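Local coordinates for protein cellobiose 2-epimerase (Caldibacillus thermoamylovorans, PDB 5ZHB) that probably catalyses the reversible epimerisation of cellobiose at carbon 2 of its reducing-end sugar, at residues Gln309-Tyr317 against Phe328-Val339. Residues are numbered along the deposited sequence; the frame is centred on the assembly and turned at random.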
loop_
_atom_site.group_PDB
_atom_site.type_symbol
_atom_site.label_atom_id
_atom_site.label_comp_id
_atom_site.label_asym_id
_atom_site.label_seq_id
_atom_site.Cartn_x
_atom_site.Cartn_y
_atom_site.Cartn_z
ATOM N N GLN A 309 0.799 -10.389 5.944
ATOM C CA GLN A 309 1.895 -11.332 6.005
ATOM C C GLN A 309 3.091 -10.765 5.250
ATOM O O GLN A 309 4.214 -10.803 5.740
ATOM C CB GLN A 309 1.512 -12.694 5.434
ATOM C CG GLN A 309 0.190 -13.267 5.923
ATOM C CD GLN A 309 0.063 -13.321 7.431
ATOM O OE1 GLN A 309 0.972 -13.769 8.124
ATOM N NE2 GLN A 309 -1.017 -12.767 7.958
ATOM N N VAL A 310 2.884 -10.254 4.033
ATOM C CA VAL A 310 4.037 -9.826 3.255
ATOM C C VAL A 310 4.660 -8.535 3.816
ATOM O O VAL A 310 5.857 -8.347 3.705
ATOM C CB VAL A 310 3.714 -9.640 1.755
ATOM C CG1 VAL A 310 3.065 -10.882 1.166
ATOM C CG2 VAL A 310 2.879 -8.413 1.455
ATOM N N GLU A 311 3.851 -7.594 4.297
ATOM C CA GLU A 311 4.396 -6.404 4.954
ATOM C C GLU A 311 5.207 -6.816 6.184
ATOM O O GLU A 311 6.209 -6.188 6.491
ATOM C CB GLU A 311 3.331 -5.380 5.334
ATOM C CG GLU A 311 2.653 -4.745 4.118
ATOM C CD GLU A 311 3.532 -4.034 3.129
ATOM O OE1 GLU A 311 4.620 -3.594 3.549
ATOM O OE2 GLU A 311 3.154 -3.944 1.914
ATOM N N ALA A 312 4.763 -7.831 6.912
ATOM C CA ALA A 312 5.543 -8.309 8.057
ATOM C C ALA A 312 6.891 -8.869 7.589
ATOM O O ALA A 312 7.934 -8.614 8.209
ATOM C CB ALA A 312 4.742 -9.324 8.836
ATOM N N MET A 313 6.897 -9.600 6.467
ATOM C CA MET A 313 8.164 -10.139 5.964
ATOM C C MET A 313 9.110 -8.994 5.617
ATOM O O MET A 313 10.295 -9.031 5.969
ATOM C CB MET A 313 7.991 -11.112 4.782
ATOM C CG MET A 313 7.464 -12.457 5.216
ATOM S SD MET A 313 7.232 -13.696 3.918
ATOM C CE MET A 313 5.806 -13.111 2.985
ATOM N N VAL A 314 8.609 -7.925 4.988
ATOM C CA VAL A 314 9.500 -6.850 4.598
ATOM C C VAL A 314 9.981 -6.116 5.861
ATOM O O VAL A 314 11.166 -5.851 6.014
ATOM C CB VAL A 314 8.890 -5.888 3.561
ATOM C CG1 VAL A 314 9.832 -4.731 3.230
ATOM C CG2 VAL A 314 8.503 -6.644 2.288
ATOM N N GLY A 315 9.056 -5.772 6.751
ATOM C CA GLY A 315 9.380 -4.933 7.886
ATOM C C GLY A 315 10.325 -5.669 8.828
ATOM O O GLY A 315 11.245 -5.063 9.351
ATOM N N PHE A 316 10.110 -6.975 8.968
ATOM C CA PHE A 316 10.958 -7.798 9.821
ATOM C C PHE A 316 12.355 -7.930 9.229
ATOM O O PHE A 316 13.337 -7.866 9.978
ATOM C CB PHE A 316 10.289 -9.125 10.132
ATOM C CG PHE A 316 9.126 -9.111 11.111
ATOM C CD1 PHE A 316 8.947 -8.116 12.076
ATOM C CD2 PHE A 316 8.222 -10.152 11.100
ATOM C CE1 PHE A 316 7.871 -8.167 12.960
ATOM C CE2 PHE A 316 7.165 -10.213 12.001
ATOM C CZ PHE A 316 6.979 -9.207 12.907
ATOM N N TYR A 317 12.462 -8.045 7.903
ATOM C CA TYR A 317 13.764 -8.122 7.266
ATOM C C TYR A 317 14.531 -6.799 7.375
ATOM O O TYR A 317 15.752 -6.783 7.580
ATOM C CB TYR A 317 13.653 -8.622 5.822
ATOM C CG TYR A 317 15.042 -8.866 5.276
ATOM C CD1 TYR A 317 15.793 -9.960 5.694
ATOM C CD2 TYR A 317 15.635 -7.955 4.419
ATOM C CE1 TYR A 317 17.080 -10.174 5.223
ATOM C CE2 TYR A 317 16.925 -8.145 3.961
ATOM C CZ TYR A 317 17.654 -9.250 4.372
ATOM O OH TYR A 317 18.917 -9.407 3.880
ATOM N N PHE A 328 14.313 -11.776 13.879
ATOM C CA PHE A 328 13.585 -11.196 12.755
ATOM C C PHE A 328 13.700 -12.105 11.531
ATOM O O PHE A 328 12.738 -12.235 10.782
ATOM C CB PHE A 328 14.127 -9.794 12.476
ATOM C CG PHE A 328 13.715 -8.749 13.499
ATOM C CD1 PHE A 328 12.378 -8.546 13.832
ATOM C CD2 PHE A 328 14.676 -8.006 14.182
ATOM C CE1 PHE A 328 12.007 -7.603 14.773
ATOM C CE2 PHE A 328 14.306 -7.082 15.153
ATOM C CZ PHE A 328 12.957 -6.881 15.448
ATOM N N LEU A 329 14.893 -12.686 11.314
ATOM C CA LEU A 329 15.127 -13.619 10.229
ATOM C C LEU A 329 14.250 -14.836 10.430
ATOM O O LEU A 329 13.556 -15.274 9.517
ATOM C CB LEU A 329 16.578 -14.068 10.098
ATOM C CG LEU A 329 17.305 -13.679 8.811
ATOM C CD1 LEU A 329 18.629 -14.447 8.771
ATOM C CD2 LEU A 329 16.476 -13.976 7.573
ATOM N N LYS A 330 14.296 -15.393 11.635
ATOM C CA LYS A 330 13.423 -16.509 11.934
ATOM C C LYS A 330 11.969 -16.135 11.640
ATOM O O LYS A 330 11.194 -16.981 11.199
ATOM C CB LYS A 330 13.476 -16.978 13.389
ATOM C CG LYS A 330 12.982 -18.399 13.619
ATOM C CD LYS A 330 13.897 -19.461 13.004
ATOM C CE LYS A 330 13.508 -19.963 11.634
ATOM N NZ LYS A 330 12.795 -21.247 11.690
ATOM N N ALA A 331 11.566 -14.901 11.943
ATOM C CA ALA A 331 10.155 -14.550 11.810
ATOM C C ALA A 331 9.768 -14.579 10.327
ATOM O O ALA A 331 8.668 -15.043 9.999
ATOM C CB ALA A 331 9.842 -13.199 12.444
ATOM N N VAL A 332 10.673 -14.043 9.495
ATOM C CA VAL A 332 10.504 -13.950 8.054
ATOM C C VAL A 332 10.360 -15.371 7.492
ATOM O O VAL A 332 9.434 -15.661 6.738
ATOM C CB VAL A 332 11.651 -13.170 7.399
ATOM C CG1 VAL A 332 11.710 -13.318 5.877
ATOM C CG2 VAL A 332 11.631 -11.685 7.728
ATOM N N GLU A 333 11.249 -16.282 7.908
ATOM C CA GLU A 333 11.232 -17.636 7.381
ATOM C C GLU A 333 9.901 -18.303 7.708
ATOM O O GLU A 333 9.327 -18.958 6.849
ATOM C CB GLU A 333 12.424 -18.437 7.937
ATOM C CG GLU A 333 13.786 -17.985 7.414
ATOM C CD GLU A 333 15.025 -18.581 8.114
ATOM O OE1 GLU A 333 14.866 -19.516 8.931
ATOM O OE2 GLU A 333 16.157 -18.103 7.862
ATOM N N ARG A 334 9.395 -18.145 8.941
ATOM C CA ARG A 334 8.184 -18.822 9.353
ATOM C C ARG A 334 6.938 -18.226 8.688
ATOM O O ARG A 334 6.000 -18.952 8.365
ATOM C CB ARG A 334 7.991 -18.776 10.870
ATOM C CG ARG A 334 9.111 -19.520 11.584
ATOM C CD ARG A 334 8.970 -19.349 13.092
ATOM N NE ARG A 334 7.872 -20.187 13.563
ATOM C CZ ARG A 334 6.944 -19.908 14.468
ATOM N NH1 ARG A 334 6.863 -18.727 15.059
ATOM N NH2 ARG A 334 6.060 -20.835 14.761
ATOM N N ILE A 335 6.905 -16.910 8.466
ATOM C CA ILE A 335 5.789 -16.351 7.712
ATOM C C ILE A 335 5.800 -16.946 6.303
ATOM O O ILE A 335 4.750 -17.285 5.766
ATOM C CB ILE A 335 5.844 -14.813 7.648
ATOM C CG1 ILE A 335 5.800 -14.189 9.043
ATOM C CG2 ILE A 335 4.714 -14.273 6.757
ATOM C CD1 ILE A 335 6.288 -12.754 9.048
ATOM N N TRP A 336 6.976 -17.014 5.687
ATOM C CA TRP A 336 7.045 -17.489 4.325
ATOM C C TRP A 336 6.541 -18.923 4.218
ATOM O O TRP A 336 5.749 -19.245 3.328
ATOM C CB TRP A 336 8.458 -17.365 3.787
ATOM C CG TRP A 336 8.584 -17.845 2.368
ATOM C CD1 TRP A 336 9.509 -18.734 1.914
ATOM C CD2 TRP A 336 7.817 -17.429 1.221
ATOM N NE1 TRP A 336 9.360 -18.926 0.569
ATOM C CE2 TRP A 336 8.346 -18.127 0.109
ATOM C CE3 TRP A 336 6.748 -16.551 1.007
ATOM C CZ2 TRP A 336 7.848 -17.971 -1.179
ATOM C CZ3 TRP A 336 6.260 -16.396 -0.286
ATOM C CH2 TRP A 336 6.814 -17.084 -1.355
ATOM N N ASP A 337 6.950 -19.787 5.153
ATOM C CA ASP A 337 6.428 -21.146 5.177
ATOM C C ASP A 337 4.917 -21.196 5.302
ATOM O O ASP A 337 4.263 -22.016 4.663
ATOM C CB ASP A 337 6.969 -21.968 6.334
ATOM C CG ASP A 337 8.121 -22.838 5.881
ATOM O OD1 ASP A 337 7.884 -23.670 4.963
ATOM O OD2 ASP A 337 9.240 -22.619 6.391
ATOM N N TYR A 338 4.366 -20.382 6.201
ATOM C CA TYR A 338 2.926 -20.312 6.333
ATOM C C TYR A 338 2.292 -19.912 4.994
ATOM O O TYR A 338 1.288 -20.507 4.579
ATOM C CB TYR A 338 2.528 -19.297 7.400
ATOM C CG TYR A 338 1.029 -19.218 7.572
ATOM C CD1 TYR A 338 0.350 -20.014 8.489
ATOM C CD2 TYR A 338 0.290 -18.329 6.801
ATOM C CE1 TYR A 338 -1.031 -19.950 8.613
ATOM C CE2 TYR A 338 -1.080 -18.285 6.898
ATOM C CZ TYR A 338 -1.744 -19.080 7.809
ATOM O OH TYR A 338 -3.099 -18.951 7.859
ATOM N N VAL A 339 2.854 -18.856 4.374
ATOM C CA VAL A 339 2.331 -18.288 3.145
ATOM C C VAL A 339 2.337 -19.330 2.017
ATOM O O VAL A 339 1.372 -19.433 1.254
ATOM C CB VAL A 339 3.090 -17.016 2.721
ATOM C CG1 VAL A 339 2.761 -16.582 1.301
ATOM C CG2 VAL A 339 2.793 -15.855 3.662
#
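Met-313 and Ile-335 lie alongside one another, running in opposite senses, and their meeting illustrates how two neighbouring antiparallel helices interlock with no hydrogen bond between 309-317 and 328-339. The Met-313 chain leaves its helix with CG beside the backbone N and stays extended through chi2 (-179°), which carries SD along the far helix. Its CG lies 3.6 Å from Ile-335 CG2. The bend at chi3 brings Met-313 CE to 4.1 Å from Trp-336 CE3. SD itself stands 5.4 Å from the centroid of the six-membered ring of Trp-336, an oblique Met-aromatic contact. The Met-313 side chain is a knob in a hole formed by Val-332, Ile-335, Trp-336 and Val-339; an alanine here would probably open a gap among them and leave the indole without its sulfur neighbour. Ile-335 is the reciprocal knob, set among Gln-309, Ala-312, Met-313 and Phe-316: its CG2 branch takes the Gln-309 and Met-313 side, and CD1 reaches the edge of the Phe-316 ring, 3.8 Å from CD2. That ring also leans on Ala-331 CB and meets Phe-328 obliquely, the two planes 32° apart. Between the knobs, Val-332 CG2 presses on the backbone, 3.5 Å from Met-313 O. Polar ends are satisfied elsewhere, Gln-309 OE1 by Leu-291 N and Trp-336 NE1 by Glu-7. On the flanks, helix 245-262 touches Phe-316 and helix 375-387 touches Met-313 and Val-332. The axes of 309-317 and 328-339 approach to 8.6 Å at 159°, so helices 306-323 and 326-343 pair as a knobs-into-holes α-helical hairpin, the building unit of the (α/α)6 barrel of the N-acylglucosamine 2-epimerase family.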